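Local coordinates for regulatory protein MarR (Planctomyces limnophilus, PDB 3U2R), which probably acts as a DNA-binding transcription factor of the MarR family, built around a winged helix-turn-helix, at residues 26-29 / 30-34; 79-82 / 83-86; 115-118 / 119-122; 141-144 / 145-149. All coordinates share one frame; numbering follows the deposited sequence.

Contact 1. Residues 26-29 / 30-34; sequences RTYD and RMKAI
Tyr-28 and Lys-32, one helical turn apart, lie side by side and point the same way. Lysine CB sits over one face of the phenol ring, and further along the chain Lys-32 CD comes to 3.6 Å from Tyr-28 OH. In both residues CG stands opposite the backbone N (chi1 168° for Tyr-28, -177° for Lys-32), which sends the two chains off the same flank of the helix. Next to them Thr-27 CG2 touches Met-31 CE at 3.8 Å; Met-31 is a selenomethionine whose bend about CG-SE (chi3 -53°) folds CE back over the threonine. Backbone bonds fix the spacing of both pairs, Lys-32 N to Tyr-28 O at 2.9 Å and Met-31 N to Thr-27 O at 3.1 Å. An alanine in place of Lys-32 would keep CB over the ring, but the cover along the phenol would probably be lost and Asp-14 of the second subunit left without its long, weak ion pair. Tyr-28 OH also takes a weak hydrogen bond from Asp-14 N of that subunit. On its own chain, helix 18-40 packs Thr-27 and Met-31 on Leu-134 of helix 110-148, and Arg-30 forms a salt bridge with Asp-137 there.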
loop_
_atom_site.group_PDB
_atom_site.type_symbol
_atom_site.label_atom_id
_atom_site.label_comp_id
_atom_site.label_asym_id
_atom_site.label_seq_id
_atom_site.Cartn_x
_atom_site.Cartn_y
_atom_site.Cartn_z
ATOM N N ARG A 26 -8.640 -14.740 -1.248
ATOM C CA ARG A 26 -8.916 -13.567 -0.409
ATOM C C ARG A 26 -9.168 -12.306 -1.254
ATOM O O ARG A 26 -9.934 -11.485 -0.848
ATOM C CB ARG A 26 -7.761 -13.237 0.567
ATOM C CG ARG A 26 -7.359 -14.327 1.538
ATOM C CD ARG A 26 -6.305 -13.828 2.544
ATOM N NE ARG A 26 -7.021 -13.048 3.506
ATOM C CZ ARG A 26 -7.684 -13.548 4.535
ATOM N NH1 ARG A 26 -8.401 -12.754 5.308
ATOM N NH2 ARG A 26 -7.640 -14.857 4.799
ATOM N N THR A 27 -8.481 -12.146 -2.375
ATOM C CA THR A 27 -8.675 -11.010 -3.319
ATOM C C THR A 27 -10.062 -11.065 -3.860
ATOM O O THR A 27 -10.777 -10.066 -3.850
ATOM C CB THR A 27 -7.646 -11.006 -4.449
ATOM O OG1 THR A 27 -6.395 -10.781 -3.810
ATOM C CG2 THR A 27 -7.894 -9.934 -5.534
ATOM N N TYR A 28 -10.481 -12.238 -4.294
ATOM C CA TYR A 28 -11.842 -12.435 -4.823
ATOM C C TYR A 28 -12.866 -12.152 -3.741
ATOM O O TYR A 28 -13.869 -11.458 -3.992
ATOM C CB TYR A 28 -12.003 -13.848 -5.397
ATOM C CG TYR A 28 -13.424 -14.247 -5.696
ATOM C CD1 TYR A 28 -14.004 -13.958 -6.913
ATOM C CD2 TYR A 28 -14.200 -14.910 -4.738
ATOM C CE1 TYR A 28 -15.325 -14.318 -7.187
ATOM C CE2 TYR A 28 -15.526 -15.212 -4.973
ATOM C CZ TYR A 28 -16.089 -14.924 -6.201
ATOM O OH TYR A 28 -17.386 -15.279 -6.473
ATOM N N ASP A 29 -12.687 -12.748 -2.561
ATOM C CA ASP A 29 -13.687 -12.578 -1.489
ATOM C C ASP A 29 -13.864 -11.092 -1.071
ATOM O O ASP A 29 -14.990 -10.623 -0.813
ATOM C CB ASP A 29 -13.305 -13.373 -0.278
ATOM C CG ASP A 29 -13.373 -14.850 -0.506
ATOM O OD1 ASP A 29 -14.237 -15.281 -1.286
ATOM O OD2 ASP A 29 -12.638 -15.593 0.191
ATOM N N ARG A 30 -12.782 -10.355 -1.059
ATOM C CA ARG A 30 -12.865 -8.964 -0.638
ATOM C C ARG A 30 -13.572 -8.135 -1.685
ATOM O O ARG A 30 -14.444 -7.329 -1.364
ATOM C CB ARG A 30 -11.457 -8.418 -0.365
ATOM C CG ARG A 30 -11.393 -6.963 0.079
ATOM C CD ARG A 30 -11.920 -6.673 1.445
ATOM N NE ARG A 30 -11.003 -7.197 2.448
ATOM C CZ ARG A 30 -11.297 -7.356 3.733
ATOM N NH1 ARG A 30 -12.507 -7.086 4.179
ATOM N NH2 ARG A 30 -10.383 -7.817 4.577
HETATM N N MSE A 31 -13.191 -8.318 -2.918
HETATM C CA MSE A 31 -13.826 -7.602 -4.033
HETATM C C MSE A 31 -15.277 -7.924 -4.162
HETATM O O MSE A 31 -16.080 -7.033 -4.406
HETATM C CB MSE A 31 -13.149 -7.908 -5.360
HETATM C CG MSE A 31 -11.798 -7.273 -5.455
HETATM SE SE MSE A 31 -10.972 -7.467 -7.246
HETATM C CE MSE A 31 -11.124 -9.112 -7.389
ATOM N N LYS A 32 -15.605 -9.197 -4.049
ATOM C CA LYS A 32 -16.999 -9.676 -4.147
ATOM C C LYS A 32 -17.868 -9.094 -3.047
ATOM O O LYS A 32 -19.022 -8.701 -3.288
ATOM C CB LYS A 32 -17.023 -11.220 -4.018
ATOM C CG LYS A 32 -18.401 -11.853 -4.171
ATOM C CD LYS A 32 -18.720 -12.071 -5.610
ATOM C CE LYS A 32 -20.177 -12.393 -5.838
ATOM N NZ LYS A 32 -20.621 -13.488 -4.944
ATOM N N ALA A 33 -17.337 -9.075 -1.806
ATOM C CA ALA A 33 -18.157 -8.542 -0.714
ATOM C C ALA A 33 -18.468 -7.012 -0.881
ATOM O O ALA A 33 -19.573 -6.567 -0.575
ATOM C CB ALA A 33 -17.459 -8.775 0.593
ATOM N N ILE A 34 -17.520 -6.242 -1.395
ATOM C CA ILE A 34 -17.673 -4.782 -1.521
ATOM C C ILE A 34 -18.701 -4.495 -2.608
ATOM O O ILE A 34 -19.518 -3.609 -2.446
ATOM C CB ILE A 34 -16.295 -4.093 -1.793
ATOM C CG1 ILE A 34 -15.447 -4.144 -0.492
ATOM C CG2 ILE A 34 -16.453 -2.621 -2.320
ATOM C CD1 ILE A 34 -14.041 -3.835 -0.743
#

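Contact 2. Residues 79-82 / 83-86; sequences ITRL and IDRL
Thr-80 and Asp-84 meet through polar atoms on helix 78-88, which by its position is probably the recognition helix of the winged helix-turn-helix. Thr-80 O accepts the Asp-84 amide (N to O 2.8 Å, N-H...O 153°), yet Asp-84 OD1 also lies only 3.0 Å from Thr-80 O, acceptor against acceptor. The carboxylate is there because Asp-84 CG lies beside its own backbone N (chi1 -74°), turned back toward the preceding turn. Arg-94 of strand 92-97 reconciles the two oxygens: its NH2 makes a salt bridge with OD1, and its NH1 a weak hydrogen bond to Thr-80 O. Arg-81 O receives Arg-85 N at 3.1 Å and also faces the edge of the Arg-85 guanidinium, in its plane, with NE 3.9 Å away. Leu-82 O has two weak donors, Leu-86 N at 3.3 Å and Gln-48 NE2 of helix 46-58. On the apolar flank Ile-79 CD1 meets Ile-83 CD1 (3.8 Å) and Leu-82 CD2 meets Ile-83 CG1 (3.8 Å); Ile-79 packs on Ile-68 of helix 65-71, Leu-82 on Thr-51 of helix 46-58. The chemistry is thus divided: aliphatic groups face neighbouring helices, while a carboxylate and a carbonyl share one arginine, a pairing that probably keeps Asp-84 ionised and ties the helix to the wing strand.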
loop_
_atom_site.group_PDB
_atom_site.type_symbol
_atom_site.label_atom_id
_atom_site.label_comp_id
_atom_site.label_asym_id
_atom_site.label_seq_id
_atom_site.Cartn_x
_atom_site.Cartn_y
_atom_site.Cartn_z
ATOM N N ILE A 79 -29.671 -17.005 -16.164
ATOM C CA ILE A 79 -29.724 -15.627 -16.640
ATOM C C ILE A 79 -31.184 -15.254 -17.024
ATOM O O ILE A 79 -31.453 -14.072 -17.131
ATOM C CB ILE A 79 -28.696 -15.231 -17.753
ATOM C CG1 ILE A 79 -29.161 -15.522 -19.183
ATOM C CG2 ILE A 79 -27.318 -15.823 -17.491
ATOM C CD1 ILE A 79 -28.575 -14.610 -20.126
ATOM N N THR A 80 -32.107 -16.222 -17.185
ATOM C CA THR A 80 -33.501 -15.906 -17.524
ATOM C C THR A 80 -34.213 -15.379 -16.272
ATOM O O THR A 80 -34.920 -14.400 -16.394
ATOM C CB THR A 80 -34.215 -17.101 -18.154
ATOM O OG1 THR A 80 -33.547 -17.367 -19.399
ATOM C CG2 THR A 80 -35.767 -16.836 -18.368
ATOM N N ARG A 81 -33.990 -15.979 -15.083
ATOM C CA ARG A 81 -34.608 -15.464 -13.847
ATOM C C ARG A 81 -34.047 -14.057 -13.547
ATOM O O ARG A 81 -34.775 -13.113 -13.233
ATOM C CB ARG A 81 -34.354 -16.415 -12.656
ATOM C CG ARG A 81 -35.358 -17.561 -12.565
ATOM C CD ARG A 81 -34.836 -18.758 -11.757
ATOM N NE ARG A 81 -34.829 -18.527 -10.305
ATOM C CZ ARG A 81 -35.874 -18.674 -9.487
ATOM N NH1 ARG A 81 -37.063 -19.036 -9.966
ATOM N NH2 ARG A 81 -35.742 -18.447 -8.183
ATOM N N LEU A 82 -32.733 -13.954 -13.663
ATOM C CA LEU A 82 -31.950 -12.725 -13.538
ATOM C C LEU A 82 -32.573 -11.615 -14.435
ATOM O O LEU A 82 -32.867 -10.537 -13.947
ATOM C CB LEU A 82 -30.529 -13.093 -13.961
ATOM C CG LEU A 82 -29.462 -12.069 -14.090
ATOM C CD1 LEU A 82 -28.094 -12.743 -13.994
ATOM C CD2 LEU A 82 -29.515 -11.346 -15.430
ATOM N N ILE A 83 -32.826 -11.924 -15.712
ATOM C CA ILE A 83 -33.375 -10.980 -16.671
ATOM C C ILE A 83 -34.847 -10.707 -16.335
ATOM O O ILE A 83 -35.271 -9.576 -16.525
ATOM C CB ILE A 83 -33.163 -11.487 -18.147
ATOM C CG1 ILE A 83 -31.694 -11.294 -18.552
ATOM C CG2 ILE A 83 -34.054 -10.738 -19.202
ATOM C CD1 ILE A 83 -31.322 -12.013 -19.792
ATOM N N ASP A 84 -35.618 -11.726 -15.861
ATOM C CA ASP A 84 -37.014 -11.581 -15.431
ATOM C C ASP A 84 -37.121 -10.448 -14.422
ATOM O O ASP A 84 -38.034 -9.650 -14.510
ATOM C CB ASP A 84 -37.558 -12.878 -14.734
ATOM C CG ASP A 84 -37.895 -14.110 -15.559
ATOM O OD1 ASP A 84 -37.854 -14.022 -16.819
ATOM O OD2 ASP A 84 -38.251 -15.171 -14.939
ATOM N N ARG A 85 -36.213 -10.422 -13.424
ATOM C CA ARG A 85 -36.194 -9.366 -12.407
ATOM C C ARG A 85 -35.957 -8.023 -13.058
ATOM O O ARG A 85 -36.661 -7.061 -12.744
ATOM C CB ARG A 85 -35.108 -9.629 -11.344
ATOM C CG ARG A 85 -35.475 -10.768 -10.390
ATOM C CD ARG A 85 -34.405 -10.974 -9.330
ATOM N NE ARG A 85 -33.338 -11.871 -9.780
ATOM C CZ ARG A 85 -32.166 -12.035 -9.166
ATOM N NH1 ARG A 85 -31.882 -11.350 -8.057
ATOM N NH2 ARG A 85 -31.262 -12.872 -9.663
ATOM N N LEU A 86 -34.982 -7.955 -13.987
ATOM C CA LEU A 86 -34.706 -6.708 -14.727
ATOM C C LEU A 86 -35.902 -6.274 -15.589
ATOM O O LEU A 86 -36.193 -5.087 -15.651
ATOM C CB LEU A 86 -33.463 -6.826 -15.618
ATOM C CG LEU A 86 -32.165 -7.127 -14.898
ATOM C CD1 LEU A 86 -31.052 -7.195 -15.910
ATOM C CD2 LEU A 86 -31.925 -6.075 -13.780
#

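Contact 3. Residues 115-118 / 119-122; sequences LLKD and LEEP
Leu-119 lays CD1 against CG of Leu-115 at 3.8 Å, the two chains meeting at a slant on the buried side of helix 110-148. This is the apolar part of the contact, and it follows from Leu-119 CG lying beside the backbone N (chi1 -77°), which turns the isobutyl group back to the previous turn. Glu-120 runs alongside the aliphatic part of Lys-117, OE2 4.1 Å from CG, and has a long, weak ion pair with Arg-56 of helix 46-58. The backbone bonds are all weak here. Leu-119 N is shared between Leu-115 O at 3.0 Å and Leu-116 O at 3.2 Å, and Glu-120 N reaches Lys-117 O at 3.4 Å, three residues back. Pro-122 has no N-H to give, and its ring carbon CD stands 3.3 Å from Asp-118 O where a helical donor would otherwise be. A water mends the neighbouring gap, donating to Lys-117 O at 2.7 Å and accepting from Glu-121 N at 3.0 Å; the result is a proline kink in the long helix. Of the salt bridges, Asp-118 forms one with Lys-114 and Glu-121 one with Arg-124. Inward, Leu-116 packs on Tyr-49 and Leu-52 of helix 46-58, and Leu-115 on Phe-42, Leu-44 and Leu-91 of the adjoining loops.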
loop_
_atom_site.group_PDB
_atom_site.type_symbol
_atom_site.label_atom_id
_atom_site.label_comp_id
_atom_site.label_asym_id
_atom_site.label_seq_id
_atom_site.Cartn_x
_atom_site.Cartn_y
_atom_site.Cartn_z
ATOM N N LEU A 115 -30.366 4.010 -14.818
ATOM C CA LEU A 115 -29.829 3.315 -13.656
ATOM C C LEU A 115 -28.320 3.168 -13.768
ATOM O O LEU A 115 -27.597 3.413 -12.803
ATOM C CB LEU A 115 -30.502 1.946 -13.444
ATOM C CG LEU A 115 -29.947 1.117 -12.317
ATOM C CD1 LEU A 115 -30.099 1.856 -10.917
ATOM C CD2 LEU A 115 -30.623 -0.195 -12.301
ATOM N N LEU A 116 -27.832 2.821 -14.939
ATOM C CA LEU A 116 -26.379 2.719 -15.155
ATOM C C LEU A 116 -25.697 4.104 -14.987
ATOM O O LEU A 116 -24.664 4.151 -14.381
ATOM C CB LEU A 116 -26.077 2.142 -16.545
ATOM C CG LEU A 116 -26.367 0.695 -16.766
ATOM C CD1 LEU A 116 -26.019 0.316 -18.173
ATOM C CD2 LEU A 116 -25.593 -0.162 -15.847
ATOM N N LYS A 117 -26.312 5.222 -15.398
ATOM C CA LYS A 117 -25.703 6.554 -15.176
ATOM C C LYS A 117 -25.657 6.869 -13.672
ATOM O O LYS A 117 -24.645 7.400 -13.193
ATOM C CB LYS A 117 -26.433 7.677 -15.942
ATOM C CG LYS A 117 -26.203 7.625 -17.446
ATOM C CD LYS A 117 -26.695 8.867 -18.198
ATOM C CE LYS A 117 -26.990 8.594 -19.679
ATOM N NZ LYS A 117 -27.319 9.836 -20.448
ATOM N N ASP A 118 -26.717 6.505 -12.912
ATOM C CA ASP A 118 -26.727 6.698 -11.453
ATOM C C ASP A 118 -25.746 5.807 -10.723
ATOM O O ASP A 118 -25.391 6.100 -9.580
ATOM C CB ASP A 118 -28.107 6.414 -10.871
ATOM C CG ASP A 118 -29.170 7.390 -11.290
ATOM O OD1 ASP A 118 -28.809 8.467 -11.832
ATOM O OD2 ASP A 118 -30.361 7.072 -11.113
ATOM N N LEU A 119 -25.349 4.716 -11.329
ATOM C CA LEU A 119 -24.410 3.788 -10.724
ATOM C C LEU A 119 -22.953 4.104 -11.033
ATOM O O LEU A 119 -22.114 3.454 -10.449
ATOM C CB LEU A 119 -24.703 2.356 -11.189
ATOM C CG LEU A 119 -25.888 1.714 -10.502
ATOM C CD1 LEU A 119 -26.359 0.499 -11.262
ATOM C CD2 LEU A 119 -25.542 1.306 -9.099
ATOM N N GLU A 120 -22.647 4.988 -11.975
ATOM C CA GLU A 120 -21.259 5.266 -12.351
ATOM C C GLU A 120 -20.407 5.687 -11.176
ATOM O O GLU A 120 -19.350 5.100 -10.982
ATOM C CB GLU A 120 -21.196 6.346 -13.450
ATOM C CG GLU A 120 -21.459 5.761 -14.837
ATOM C CD GLU A 120 -21.622 6.786 -15.944
ATOM O OE1 GLU A 120 -21.127 7.925 -15.782
ATOM O OE2 GLU A 120 -22.253 6.452 -16.973
ATOM N N GLU A 121 -20.870 6.643 -10.381
ATOM C CA GLU A 121 -20.123 7.148 -9.206
ATOM C C GLU A 121 -20.042 6.111 -8.050
ATOM O O GLU A 121 -18.946 5.789 -7.615
ATOM C CB GLU A 121 -20.732 8.449 -8.709
ATOM C CG GLU A 121 -19.744 9.396 -8.065
ATOM C CD GLU A 121 -19.538 10.577 -9.001
ATOM O OE1 GLU A 121 -19.021 10.351 -10.122
ATOM O OE2 GLU A 121 -19.970 11.702 -8.655
ATOM N N PRO A 122 -21.161 5.526 -7.595
ATOM C CA PRO A 122 -21.068 4.473 -6.560
ATOM C C PRO A 122 -20.149 3.294 -6.922
ATOM O O PRO A 122 -19.429 2.798 -6.069
ATOM C CB PRO A 122 -22.526 3.975 -6.442
ATOM C CG PRO A 122 -23.386 5.042 -6.949
ATOM C CD PRO A 122 -22.576 5.849 -7.925
HETATM O O HOH W 1 -23.189 8.453 -11.172
#

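Contact 4. Residues 141-144 / 145-149; sequences ELIR and LMELA
Arg-144 reaches Leu-148 CD2 with NH1 (3.6 Å) because its CG extends opposite the backbone N (chi1 -166°), while Leu-148 CG is wedged between its own N and carbonyl carbon (chi1 57°). The site is the C-terminal part of helix 110-148, the C-terminal helix of the MarR fold, which commonly takes part in dimerisation. Glu-141, bent at chi2, curls toward the arginine and is gripped side-on by two nitrogens. Arg-144 NE donates almost straight to Glu-141 OE1 (3.2 Å, 178°), in the guanidinium plane but above the carboxylate plane; Arg-144 NH2 meets Glu-141 OE2 on its syn side at 2.8 Å, completing the salt bridge. Leu-145 CD2 tucks against this pair, 3.8 Å from Arg-144 NH2. Were Glu-141 shortened to an alanine, the guanidinium would probably lose its countercharge and be free to turn away from Leu-145. On another flank Leu-142 CD1 packs on CG of Met-146, a selenomethionine, at 4.0 Å, and Leu-142 also touches Leu-142 of the fourth subunit. Glu-147 OE1 hydrogen-bonds His-133 NE2 of the third subunit. Near the chain's last modelled residues, Arg-144 O accepts two weak backbone bonds at once, from Glu-147 N at 3.3 Å and Leu-148 N at 3.0 Å.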
loop_
_atom_site.group_PDB
_atom_site.type_symbol
_atom_site.label_atom_id
_atom_site.label_comp_id
_atom_site.label_asym_id
_atom_site.label_seq_id
_atom_site.Cartn_x
_atom_site.Cartn_y
_atom_site.Cartn_z
ATOM N N GLU A 141 -0.206 -8.950 5.558
ATOM C CA GLU A 141 0.489 -10.219 5.384
ATOM C C GLU A 141 1.985 -9.973 5.160
ATOM O O GLU A 141 2.793 -10.663 5.779
ATOM C CB GLU A 141 -0.167 -11.033 4.236
ATOM C CG GLU A 141 0.400 -12.439 4.071
ATOM C CD GLU A 141 0.181 -13.400 5.218
ATOM O OE1 GLU A 141 -0.628 -13.119 6.137
ATOM O OE2 GLU A 141 0.898 -14.422 5.227
ATOM N N LEU A 142 2.360 -8.917 4.401
ATOM C CA LEU A 142 3.768 -8.594 4.168
ATOM C C LEU A 142 4.463 -8.225 5.485
ATOM O O LEU A 142 5.521 -8.787 5.793
ATOM C CB LEU A 142 3.857 -7.497 3.137
ATOM C CG LEU A 142 5.212 -6.870 2.821
ATOM C CD1 LEU A 142 6.312 -7.895 2.572
ATOM C CD2 LEU A 142 5.094 -6.058 1.606
ATOM N N ILE A 143 3.838 -7.346 6.291
ATOM C CA ILE A 143 4.377 -7.000 7.615
ATOM C C ILE A 143 4.562 -8.294 8.448
ATOM O O ILE A 143 5.607 -8.497 9.032
ATOM C CB ILE A 143 3.464 -5.963 8.348
ATOM C CG1 ILE A 143 3.619 -4.606 7.656
ATOM C CG2 ILE A 143 3.801 -5.846 9.896
ATOM C CD1 ILE A 143 2.492 -3.635 7.958
ATOM N N ARG A 144 3.581 -9.189 8.444
ATOM C CA ARG A 144 3.663 -10.453 9.207
ATOM C C ARG A 144 4.847 -11.292 8.733
ATOM O O ARG A 144 5.634 -11.746 9.541
ATOM C CB ARG A 144 2.358 -11.248 9.080
ATOM C CG ARG A 144 2.262 -12.371 10.111
ATOM C CD ARG A 144 1.018 -13.206 9.933
ATOM N NE ARG A 144 1.075 -14.043 8.723
ATOM C CZ ARG A 144 1.792 -15.166 8.576
ATOM N NH1 ARG A 144 2.553 -15.621 9.569
ATOM N NH2 ARG A 144 1.767 -15.830 7.429
ATOM N N LEU A 145 5.022 -11.439 7.422
ATOM C CA LEU A 145 6.135 -12.245 6.932
ATOM C C LEU A 145 7.490 -11.640 7.248
ATOM O O LEU A 145 8.401 -12.392 7.507
ATOM C CB LEU A 145 6.034 -12.469 5.409
ATOM C CG LEU A 145 4.828 -13.246 4.963
ATOM C CD1 LEU A 145 4.768 -13.320 3.460
ATOM C CD2 LEU A 145 4.849 -14.657 5.527
HETATM N N MSE A 146 7.655 -10.302 7.087
HETATM C CA MSE A 146 8.907 -9.616 7.387
HETATM C C MSE A 146 9.247 -9.721 8.874
HETATM O O MSE A 146 10.414 -9.755 9.224
HETATM C CB MSE A 146 8.796 -8.126 6.985
HETATM C CG MSE A 146 8.952 -7.893 5.521
HETATM SE SE MSE A 146 8.997 -6.031 5.061
HETATM C CE MSE A 146 7.424 -5.362 5.838
ATOM N N GLU A 147 8.230 -9.775 9.745
ATOM C CA GLU A 147 8.460 -9.781 11.164
ATOM C C GLU A 147 8.548 -11.169 11.736
ATOM O O GLU A 147 8.966 -11.267 12.867
ATOM C CB GLU A 147 7.420 -8.915 11.889
ATOM C CG GLU A 147 7.667 -7.457 11.530
ATOM C CD GLU A 147 6.965 -6.388 12.343
ATOM O OE1 GLU A 147 6.898 -5.237 11.854
ATOM O OE2 GLU A 147 6.572 -6.666 13.498
ATOM N N LEU A 148 8.248 -12.238 11.000
ATOM C CA LEU A 148 8.514 -13.581 11.540
ATOM C C LEU A 148 9.989 -13.877 11.209
ATOM O O LEU A 148 10.655 -14.557 11.986
ATOM C CB LEU A 148 7.534 -14.712 11.101
ATOM C CG LEU A 148 7.304 -15.049 9.622
ATOM C CD1 LEU A 148 8.531 -15.620 8.955
ATOM C CD2 LEU A 148 6.171 -16.058 9.483
ATOM N N ALA A 149 10.515 -13.260 10.117
ATOM C CA ALA A 149 11.914 -13.371 9.698
ATOM C C ALA A 149 12.794 -12.382 10.506
ATOM O O ALA A 149 13.791 -11.835 10.015
ATOM C CB ALA A 149 12.025 -13.091 8.200
#

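In the fold
The four contacts follow one another along the chain, and none touches another. Contacts 3 and 4 share helix 110-148 but lie about 40 Å apart between centres, one where that helix covers the winged helix-turn-helix domain, the other at its far tip among neighbouring subunits. Contact 2, on the probable DNA-reading helix, is about 46 Å from contact 4 between centres, whereas its nearest atoms come within about 6 Å of contact 3. Contact 1 lies between these extremes, its nearest atoms about 7 Å from both contact 3 and contact 4. Contacts 1 and 4 both meet the second subunit and lie on the same side of the chain's centre, opposite contact 2.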